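Local coordinates for protein uronate isomerase (Caulobacter crescentus, PDB 2Q01) that interconverts D-glucuronate with D-fructuronate, and D-galacturonate with D-tagaturonate, as a uronate isomerase of the metallo-dependent hydrolase superfamily, at residues Arg71-Gln76 against Ala104-Leu109; His67-Met72 against Val117-Val122; Glu98-Phe103 against Glu131-Ser136. All coordinates share one frame; numbering follows the deposited sequence.

Contact 1 of 3, residues Arg71-Gln76 against Ala104-Leu109; sequences RMLYSQ and ASHFYL. With K (potassium ion), chain D.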
# COMPACT_ATOMS: atom_id res chain seq x y z
N ARG B 71 2.70 -12.11 -22.44
CA ARG B 71 2.51 -10.73 -22.01
C ARG B 71 3.80 -9.92 -22.16
O ARG B 71 3.85 -8.96 -22.93
CB ARG B 71 2.03 -10.68 -20.56
CG ARG B 71 0.52 -10.59 -20.42
CD ARG B 71 0.10 -10.55 -18.95
NE ARG B 71 0.76 -9.47 -18.23
CZ ARG B 71 0.20 -8.29 -17.97
NH1 ARG B 71 0.87 -7.36 -17.31
NH2 ARG B 71 -1.04 -8.04 -18.38
N MET B 72 4.82 -10.32 -21.42
CA MET B 72 6.12 -9.63 -21.45
C MET B 72 6.63 -9.44 -22.86
O MET B 72 7.12 -8.36 -23.20
CB MET B 72 7.19 -10.40 -20.67
CG MET B 72 7.46 -9.96 -19.24
SD MET B 72 8.07 -8.29 -18.92
CE MET B 72 8.96 -7.88 -20.40
N LEU B 73 6.55 -10.49 -23.66
CA LEU B 73 7.02 -10.42 -25.03
C LEU B 73 6.16 -9.46 -25.85
O LEU B 73 6.70 -8.57 -26.50
CB LEU B 73 7.15 -11.81 -25.66
CG LEU B 73 8.47 -12.52 -25.34
CD1 LEU B 73 8.32 -13.48 -24.19
CD2 LEU B 73 8.99 -13.27 -26.55
N TYR B 74 4.83 -9.60 -25.75
CA TYR B 74 3.90 -8.67 -26.42
C TYR B 74 4.13 -7.23 -25.97
O TYR B 74 3.99 -6.29 -26.76
CB TYR B 74 2.45 -9.06 -26.16
CG TYR B 74 1.44 -8.20 -26.90
CD1 TYR B 74 1.29 -8.31 -28.28
CD2 TYR B 74 0.64 -7.29 -26.22
CE1 TYR B 74 0.36 -7.53 -28.96
CE2 TYR B 74 -0.29 -6.51 -26.89
CZ TYR B 74 -0.42 -6.64 -28.26
OH TYR B 74 -1.34 -5.87 -28.94
N SER B 75 4.49 -7.09 -24.70
CA SER B 75 4.80 -5.80 -24.12
C SER B 75 6.05 -5.16 -24.69
O SER B 75 6.28 -3.96 -24.49
CB SER B 75 4.94 -5.93 -22.60
OG SER B 75 6.28 -6.17 -22.20
N GLN B 76 6.87 -5.94 -25.39
CA GLN B 76 8.16 -5.45 -25.88
C GLN B 76 8.25 -5.43 -27.41
O GLN B 76 9.33 -5.20 -27.96
CB GLN B 76 9.29 -6.26 -25.25
CG GLN B 76 9.58 -5.89 -23.80
CD GLN B 76 10.50 -4.68 -23.66
OE1 GLN B 76 11.46 -4.53 -24.43
NE2 GLN B 76 10.23 -3.84 -22.69
N ALA B 104 13.41 -17.56 -26.52
CA ALA B 104 14.76 -17.77 -26.02
C ALA B 104 15.60 -16.50 -26.14
O ALA B 104 16.30 -16.13 -25.19
CB ALA B 104 15.42 -18.90 -26.76
N SER B 105 15.48 -15.82 -27.29
CA SER B 105 16.19 -14.56 -27.56
C SER B 105 15.68 -13.39 -26.72
O SER B 105 16.31 -12.33 -26.67
CB SER B 105 16.10 -14.20 -29.04
OG SER B 105 16.65 -15.24 -29.84
N HIS B 106 14.53 -13.59 -26.08
CA HIS B 106 13.91 -12.58 -25.23
C HIS B 106 13.72 -13.05 -23.79
O HIS B 106 13.00 -12.42 -23.02
CB HIS B 106 12.57 -12.15 -25.83
CG HIS B 106 12.70 -11.31 -27.06
ND1 HIS B 106 12.43 -11.80 -28.32
CD2 HIS B 106 13.08 -10.03 -27.23
CE1 HIS B 106 12.63 -10.84 -29.21
NE2 HIS B 106 13.03 -9.76 -28.58
N PHE B 107 14.38 -14.15 -23.43
CA PHE B 107 14.28 -14.73 -22.09
C PHE B 107 14.87 -13.82 -21.00
O PHE B 107 14.47 -13.89 -19.85
CB PHE B 107 14.90 -16.13 -22.06
CG PHE B 107 14.70 -16.88 -20.77
CD1 PHE B 107 13.43 -16.98 -20.19
CD2 PHE B 107 15.78 -17.49 -20.13
CE1 PHE B 107 13.25 -17.67 -18.99
CE2 PHE B 107 15.61 -18.19 -18.94
CZ PHE B 107 14.34 -18.28 -18.36
N TYR B 108 15.80 -12.94 -21.40
CA TYR B 108 16.40 -11.92 -20.51
C TYR B 108 15.37 -10.95 -19.90
O TYR B 108 15.61 -10.37 -18.84
CB TYR B 108 17.49 -11.13 -21.27
CG TYR B 108 16.96 -10.18 -22.32
CD1 TYR B 108 16.62 -10.63 -23.59
CD2 TYR B 108 16.81 -8.82 -22.04
CE1 TYR B 108 16.14 -9.76 -24.56
CE2 TYR B 108 16.32 -7.94 -23.01
CZ TYR B 108 15.99 -8.42 -24.26
OH TYR B 108 15.51 -7.58 -25.23
N LEU B 109 14.23 -10.79 -20.56
CA LEU B 109 13.19 -9.89 -20.09
C LEU B 109 12.69 -10.29 -18.70
O LEU B 109 12.29 -9.45 -17.90
CB LEU B 109 12.02 -9.86 -21.07
CG LEU B 109 11.97 -8.67 -22.03
CD1 LEU B 109 13.36 -8.10 -22.25
CD2 LEU B 109 11.33 -9.07 -23.35
K K D . 5.74 -1.90 -22.39
O HOH W 1 7.55 -1.03 -24.09
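Met-72 and Gln-76 converge on the side chain of Leu-109, in a helical insertion between the first two parallel strands, 37-39 and 165-169, of the TIM-barrel-like fold. The last turn of helix 67-74 here meets the end of helix 96-105 and the 3-10 segment behind it. Met-72 is bent at chi2 and chi3, which brings its methyl CE onto the base of the leucine, 3.5 Å from Leu-109 CG and nearly as close to CB. From the loop that follows, Gln-76 lays its aliphatic part obliquely across the same side chain, Gln-76 CG standing 3.7 Å from Leu-109 CD2, while its amide finds its partner in Asn-411 of the second subunit. With alanine at position 109, the Met-72 methyl and the Gln-76 methylenes would probably lose their common apolar partner, leaving a gap between them. Next to Met-72, Leu-73 slants across His-106, with Leu-73 CD2 3.8 Å from His-106 CB; the imidazole ND1 is hydrogen-bonded to Val-102 O, holding the ring to the helix that ends just before it. Ser-75 OG donates a short hydrogen bond to Met-72 O (2.5 Å), tilted 28° from the carbonyl plane. The carbonyl of the same serine binds a potassium ion that Ala-375, Tyr-378, Leu-381 and Asn-411 of the second subunit also bind, Ser-75 O lying 3.0 Å from the ion.

Contact 2 of 3, residues His67-Met72 against Val117-Val122; sequences HYLFRM and VWLNHV
Tyr-68 is the first residue of helix 67-74 to meet helix 114-126, and it does so through its ring. Trp-118 comes at it edge-first: the six-membered ring of the indole points toward the face of the phenol in a T-shaped pair, with planes at 88° and the Tyr-68 and Trp-118 ring centroids 5.9 Å apart. The leading atom is Trp-118 CZ3, which stands over the rim of the tyrosine ring rather than its middle, 4.3 Å from Tyr-68 CD2. At the far end of the phenol, Tyr-68 OH is hydrogen-bonded to Trp-388 O, which limits how far the ring can swing. Arg-428, from helix 425-445, makes cation-pi contacts with both rings and joins the aromatic pair to that helix. The whole arrangement is helix-to-helix packing among the helices inserted after strand 37-39 of the TIM-barrel-like fold, and the backbones remain well separated: even Leu-69 and Leu-119 have their CA atoms 10.1 Å apart. Leu-69, the next residue along, bridges that distance by meeting Leu-119 tip to tip. In both leucines CG is anti to the carbonyl carbon (chi1 -65° and -82°), and the branches reach toward each other, Leu-69 CD2 lying 3.8 Å from Leu-119 CD1. Phe-103 of helix 96-105 packs on both leucines.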
# COMPACT_ATOMS: atom_id res chain seq x y z
N HIS B 67 0.08 -17.17 -20.44
CA HIS B 67 -0.10 -15.73 -20.63
C HIS B 67 0.89 -14.86 -19.85
O HIS B 67 1.17 -13.74 -20.27
CB HIS B 67 -1.56 -15.28 -20.39
CG HIS B 67 -2.09 -15.61 -19.03
ND1 HIS B 67 -1.95 -14.76 -17.95
CD2 HIS B 67 -2.79 -16.68 -18.58
CE1 HIS B 67 -2.52 -15.30 -16.89
NE2 HIS B 67 -3.04 -16.47 -17.24
N TYR B 68 1.44 -15.39 -18.75
CA TYR B 68 2.53 -14.73 -18.01
C TYR B 68 3.74 -14.48 -18.90
O TYR B 68 4.42 -13.45 -18.77
CB TYR B 68 2.98 -15.58 -16.82
CG TYR B 68 2.06 -15.58 -15.63
CD1 TYR B 68 0.97 -16.44 -15.56
CD2 TYR B 68 2.30 -14.73 -14.54
CE1 TYR B 68 0.12 -16.45 -14.45
CE2 TYR B 68 1.47 -14.73 -13.43
CZ TYR B 68 0.38 -15.59 -13.39
OH TYR B 68 -0.45 -15.60 -12.29
N LEU B 69 4.01 -15.43 -19.80
CA LEU B 69 5.16 -15.36 -20.69
C LEU B 69 4.94 -14.45 -21.89
O LEU B 69 5.73 -13.53 -22.10
CB LEU B 69 5.60 -16.76 -21.13
CG LEU B 69 6.13 -17.70 -20.05
CD1 LEU B 69 6.71 -18.95 -20.68
CD2 LEU B 69 7.16 -17.04 -19.12
N PHE B 70 3.87 -14.68 -22.66
CA PHE B 70 3.67 -13.86 -23.85
C PHE B 70 3.27 -12.40 -23.61
O PHE B 70 3.49 -11.56 -24.47
CB PHE B 70 2.86 -14.56 -24.97
CG PHE B 70 1.44 -14.93 -24.61
CD1 PHE B 70 1.08 -16.27 -24.49
CD2 PHE B 70 0.44 -13.96 -24.49
CE1 PHE B 70 -0.24 -16.63 -24.19
CE2 PHE B 70 -0.87 -14.31 -24.18
CZ PHE B 70 -1.21 -15.65 -24.04
N ARG B 71 2.70 -12.11 -22.44
CA ARG B 71 2.51 -10.73 -22.01
C ARG B 71 3.80 -9.92 -22.16
O ARG B 71 3.85 -8.96 -22.93
CB ARG B 71 2.03 -10.68 -20.56
CG ARG B 71 0.52 -10.59 -20.42
CD ARG B 71 0.10 -10.55 -18.95
NE ARG B 71 0.76 -9.47 -18.23
CZ ARG B 71 0.20 -8.29 -17.97
NH1 ARG B 71 0.87 -7.36 -17.31
NH2 ARG B 71 -1.04 -8.04 -18.38
N MET B 72 4.82 -10.32 -21.42
CA MET B 72 6.12 -9.63 -21.45
C MET B 72 6.63 -9.44 -22.86
O MET B 72 7.12 -8.36 -23.20
CB MET B 72 7.19 -10.40 -20.67
CG MET B 72 7.46 -9.96 -19.24
SD MET B 72 8.07 -8.29 -18.92
CE MET B 72 8.96 -7.88 -20.40
N VAL B 117 12.20 -17.78 -11.74
CA VAL B 117 12.27 -18.82 -10.72
C VAL B 117 11.55 -20.10 -11.17
O VAL B 117 12.12 -21.19 -11.06
CB VAL B 117 11.75 -18.32 -9.34
CG1 VAL B 117 11.75 -19.43 -8.32
CG2 VAL B 117 12.59 -17.15 -8.82
N TRP B 118 10.33 -19.97 -11.69
CA TRP B 118 9.51 -21.14 -12.07
C TRP B 118 10.07 -21.90 -13.26
O TRP B 118 10.13 -23.13 -13.22
CB TRP B 118 8.05 -20.77 -12.35
CG TRP B 118 7.33 -20.08 -11.23
CD1 TRP B 118 7.44 -20.33 -9.89
CD2 TRP B 118 6.36 -19.03 -11.37
NE1 TRP B 118 6.60 -19.49 -9.19
CE2 TRP B 118 5.93 -18.69 -10.07
CE3 TRP B 118 5.81 -18.35 -12.47
CZ2 TRP B 118 4.98 -17.69 -9.83
CZ3 TRP B 118 4.87 -17.35 -12.23
CH2 TRP B 118 4.46 -17.03 -10.92
N LEU B 119 10.45 -21.18 -14.31
CA LEU B 119 10.96 -21.81 -15.52
C LEU B 119 12.33 -22.44 -15.34
O LEU B 119 12.59 -23.50 -15.91
CB LEU B 119 11.01 -20.82 -16.69
CG LEU B 119 9.72 -20.57 -17.48
CD1 LEU B 119 9.98 -19.47 -18.47
CD2 LEU B 119 9.26 -21.83 -18.19
N ASN B 120 13.20 -21.80 -14.56
CA ASN B 120 14.50 -22.39 -14.25
C ASN B 120 14.42 -23.60 -13.32
O ASN B 120 15.28 -24.47 -13.37
CB ASN B 120 15.49 -21.35 -13.71
CG ASN B 120 16.00 -20.40 -14.81
OD1 ASN B 120 16.24 -20.81 -15.95
ND2 ASN B 120 16.17 -19.13 -14.45
N HIS B 121 13.37 -23.65 -12.50
CA HIS B 121 13.03 -24.84 -11.73
C HIS B 121 12.64 -25.97 -12.69
O HIS B 121 13.12 -27.09 -12.55
CB HIS B 121 11.90 -24.54 -10.74
CG HIS B 121 11.54 -25.68 -9.83
ND1 HIS B 121 11.65 -25.59 -8.46
CD2 HIS B 121 11.03 -26.91 -10.08
CE1 HIS B 121 11.25 -26.73 -7.91
NE2 HIS B 121 10.87 -27.55 -8.88
N VAL B 122 11.80 -25.65 -13.67
CA VAL B 122 11.36 -26.64 -14.67
C VAL B 122 12.55 -27.14 -15.51
O VAL B 122 12.69 -28.35 -15.72
CB VAL B 122 10.24 -26.07 -15.59
CG1 VAL B 122 9.85 -27.07 -16.67
CG2 VAL B 122 9.02 -25.72 -14.77

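Contact 3 of 3, residues Glu98-Phe103 against Glu131-Ser136; sequences EAWRVF and EFLEAS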
# COMPACT_ATOMS: atom_id res chain seq x y z
N GLU B 98 10.77 -21.85 -34.38
CA GLU B 98 10.99 -20.41 -34.52
C GLU B 98 10.30 -19.60 -33.43
O GLU B 98 10.82 -18.58 -32.99
CB GLU B 98 10.57 -19.91 -35.91
CG GLU B 98 11.59 -20.18 -37.02
CD GLU B 98 12.95 -19.51 -36.78
OE1 GLU B 98 13.98 -20.13 -37.13
OE2 GLU B 98 13.00 -18.38 -36.26
N ALA B 99 9.13 -20.06 -33.00
CA ALA B 99 8.42 -19.47 -31.86
C ALA B 99 9.27 -19.55 -30.59
O ALA B 99 9.42 -18.55 -29.88
CB ALA B 99 7.07 -20.14 -31.65
N TRP B 100 9.84 -20.73 -30.35
CA TRP B 100 10.75 -20.98 -29.24
C TRP B 100 12.03 -20.15 -29.34
O TRP B 100 12.56 -19.70 -28.32
CB TRP B 100 11.10 -22.46 -29.15
CG TRP B 100 11.94 -22.78 -27.96
CD1 TRP B 100 13.30 -22.93 -27.92
CD2 TRP B 100 11.48 -22.96 -26.61
NE1 TRP B 100 13.71 -23.20 -26.64
CE2 TRP B 100 12.62 -23.23 -25.82
CE3 TRP B 100 10.22 -22.93 -26.01
CZ2 TRP B 100 12.53 -23.46 -24.44
CZ3 TRP B 100 10.13 -23.16 -24.64
CH2 TRP B 100 11.28 -23.42 -23.88
N ARG B 101 12.52 -19.96 -30.56
CA ARG B 101 13.71 -19.14 -30.83
C ARG B 101 13.52 -17.68 -30.40
O ARG B 101 14.45 -17.07 -29.87
CB ARG B 101 14.05 -19.20 -32.32
CG ARG B 101 15.53 -19.11 -32.65
CD ARG B 101 16.16 -20.50 -32.69
NE ARG B 101 15.50 -21.37 -33.67
CZ ARG B 101 15.87 -21.50 -34.93
NH1 ARG B 101 16.91 -20.83 -35.41
NH2 ARG B 101 15.20 -22.32 -35.73
N VAL B 102 12.33 -17.14 -30.65
CA VAL B 102 11.99 -15.75 -30.29
C VAL B 102 11.91 -15.59 -28.78
O VAL B 102 12.42 -14.61 -28.22
CB VAL B 102 10.68 -15.27 -30.97
CG1 VAL B 102 10.29 -13.87 -30.53
CG2 VAL B 102 10.82 -15.30 -32.49
N PHE B 103 11.28 -16.56 -28.11
CA PHE B 103 11.20 -16.58 -26.66
C PHE B 103 12.58 -16.66 -26.01
O PHE B 103 12.86 -15.93 -25.05
CB PHE B 103 10.34 -17.75 -26.18
CG PHE B 103 10.44 -18.01 -24.71
CD1 PHE B 103 9.92 -17.10 -23.79
CD2 PHE B 103 11.06 -19.16 -24.23
CE1 PHE B 103 10.02 -17.33 -22.42
CE2 PHE B 103 11.16 -19.40 -22.86
CZ PHE B 103 10.64 -18.48 -21.96
N GLU B 131 22.79 -25.79 -18.81
CA GLU B 131 23.14 -24.47 -19.34
C GLU B 131 21.92 -23.55 -19.34
O GLU B 131 20.79 -24.01 -19.47
CB GLU B 131 23.71 -24.59 -20.76
CG GLU B 131 25.02 -25.36 -20.85
CD GLU B 131 25.19 -26.08 -22.18
OE1 GLU B 131 24.65 -25.61 -23.20
OE2 GLU B 131 25.87 -27.13 -22.20
N PHE B 132 22.17 -22.25 -19.18
CA PHE B 132 21.12 -21.24 -19.15
C PHE B 132 20.60 -20.96 -20.56
O PHE B 132 21.39 -20.92 -21.51
CB PHE B 132 21.66 -19.95 -18.53
CG PHE B 132 20.61 -19.05 -17.95
CD1 PHE B 132 20.23 -19.18 -16.61
CD2 PHE B 132 20.00 -18.06 -18.72
CE1 PHE B 132 19.26 -18.36 -16.06
CE2 PHE B 132 19.02 -17.23 -18.17
CZ PHE B 132 18.66 -17.38 -16.84
N LEU B 133 19.29 -20.76 -20.66
CA LEU B 133 18.64 -20.49 -21.93
C LEU B 133 19.13 -19.18 -22.54
O LEU B 133 19.10 -18.13 -21.90
CB LEU B 133 17.12 -20.46 -21.76
CG LEU B 133 16.30 -21.18 -22.83
CD1 LEU B 133 14.88 -20.64 -22.87
CD2 LEU B 133 16.97 -21.05 -24.19
N GLU B 134 19.57 -19.27 -23.79
CA GLU B 134 19.96 -18.10 -24.57
C GLU B 134 19.53 -18.27 -26.02
O GLU B 134 18.87 -19.25 -26.36
CB GLU B 134 21.48 -17.89 -24.49
CG GLU B 134 21.96 -17.23 -23.20
CD GLU B 134 23.47 -17.32 -23.00
OE1 GLU B 134 23.94 -16.97 -21.90
OE2 GLU B 134 24.17 -17.75 -23.95
N ALA B 135 19.90 -17.31 -26.87
CA ALA B 135 19.64 -17.40 -28.31
C ALA B 135 20.42 -18.54 -28.98
O ALA B 135 19.87 -19.27 -29.80
CB ALA B 135 19.95 -16.07 -28.98
N SER B 136 21.69 -18.69 -28.59
CA SER B 136 22.56 -19.74 -29.13
C SER B 136 22.28 -21.14 -28.55
O SER B 136 22.76 -22.15 -29.06
CB SER B 136 24.02 -19.37 -28.90
OG SER B 136 24.27 -19.14 -27.53
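Leu-133 presses a single methyl, CD1, against two aromatic side chains of helix 96-105, one helical turn apart, and so packs the irregular linker between helices 114-126 and 138-149 on that helix, both within the helical insertion of this TIM-barrel-like protein. Phe-103 CE2 is 3.9 Å from Leu-133 CD1, and Trp-100 CZ2 is 4.0 Å from the same methyl. Both aromatic residues hold CG anti to the backbone N (chi1 -175° in Trp-100, 168° in Phe-103), which carries both rings to the Leu-133 side, Phe-103 CD2 standing over the rim of one indole face. The leucine crosses the phenylalanine at about a right angle and the tryptophan at a slant. Phe-123 of helix 114-126 and Tyr-141 of helix 138-149 also pack on Leu-133, making this the dense, buried side. Toward solvent the fit is looser: the exposed Ala-135 rests on Ser-105 rather than on residues 98-103, while the partly exposed Arg-101 turns to charged partners. Its NE forms a salt bridge with Asp-139; the guanidinium also lies beside its helical neighbour Glu-98, whose carboxylate CD sits over one face. There Arg-101 NH2 is 2.9 Å from Glu-98 OE1, an ion pair of charges alone, as the oxygen lies well out of the guanidinium plane.

All three contacts belong to one helical insertion, and none contains a hydrogen bond between its two segments. Contacts 1 and 2 start from the same helix, 67-74: its later residues meet the end of helix 96-105, its earlier ones helix 114-126. Contact 3 returns to helix 96-105 and adds the 131-136 loop. Contact 2, nearest the centre of the chain, pairs aromatic rings and leucines; contact 1 is also largely buried, and both adjoin the second subunit, but the shared potassium site sets contact 1 apart; contact 3, farthest out, shades from an apolar core into surface charge. Phe-107, on the 104-109 segment but turned away from 71-76, touches Leu-119 of contact 2 and Phe-132 and Leu-133 of contact 3.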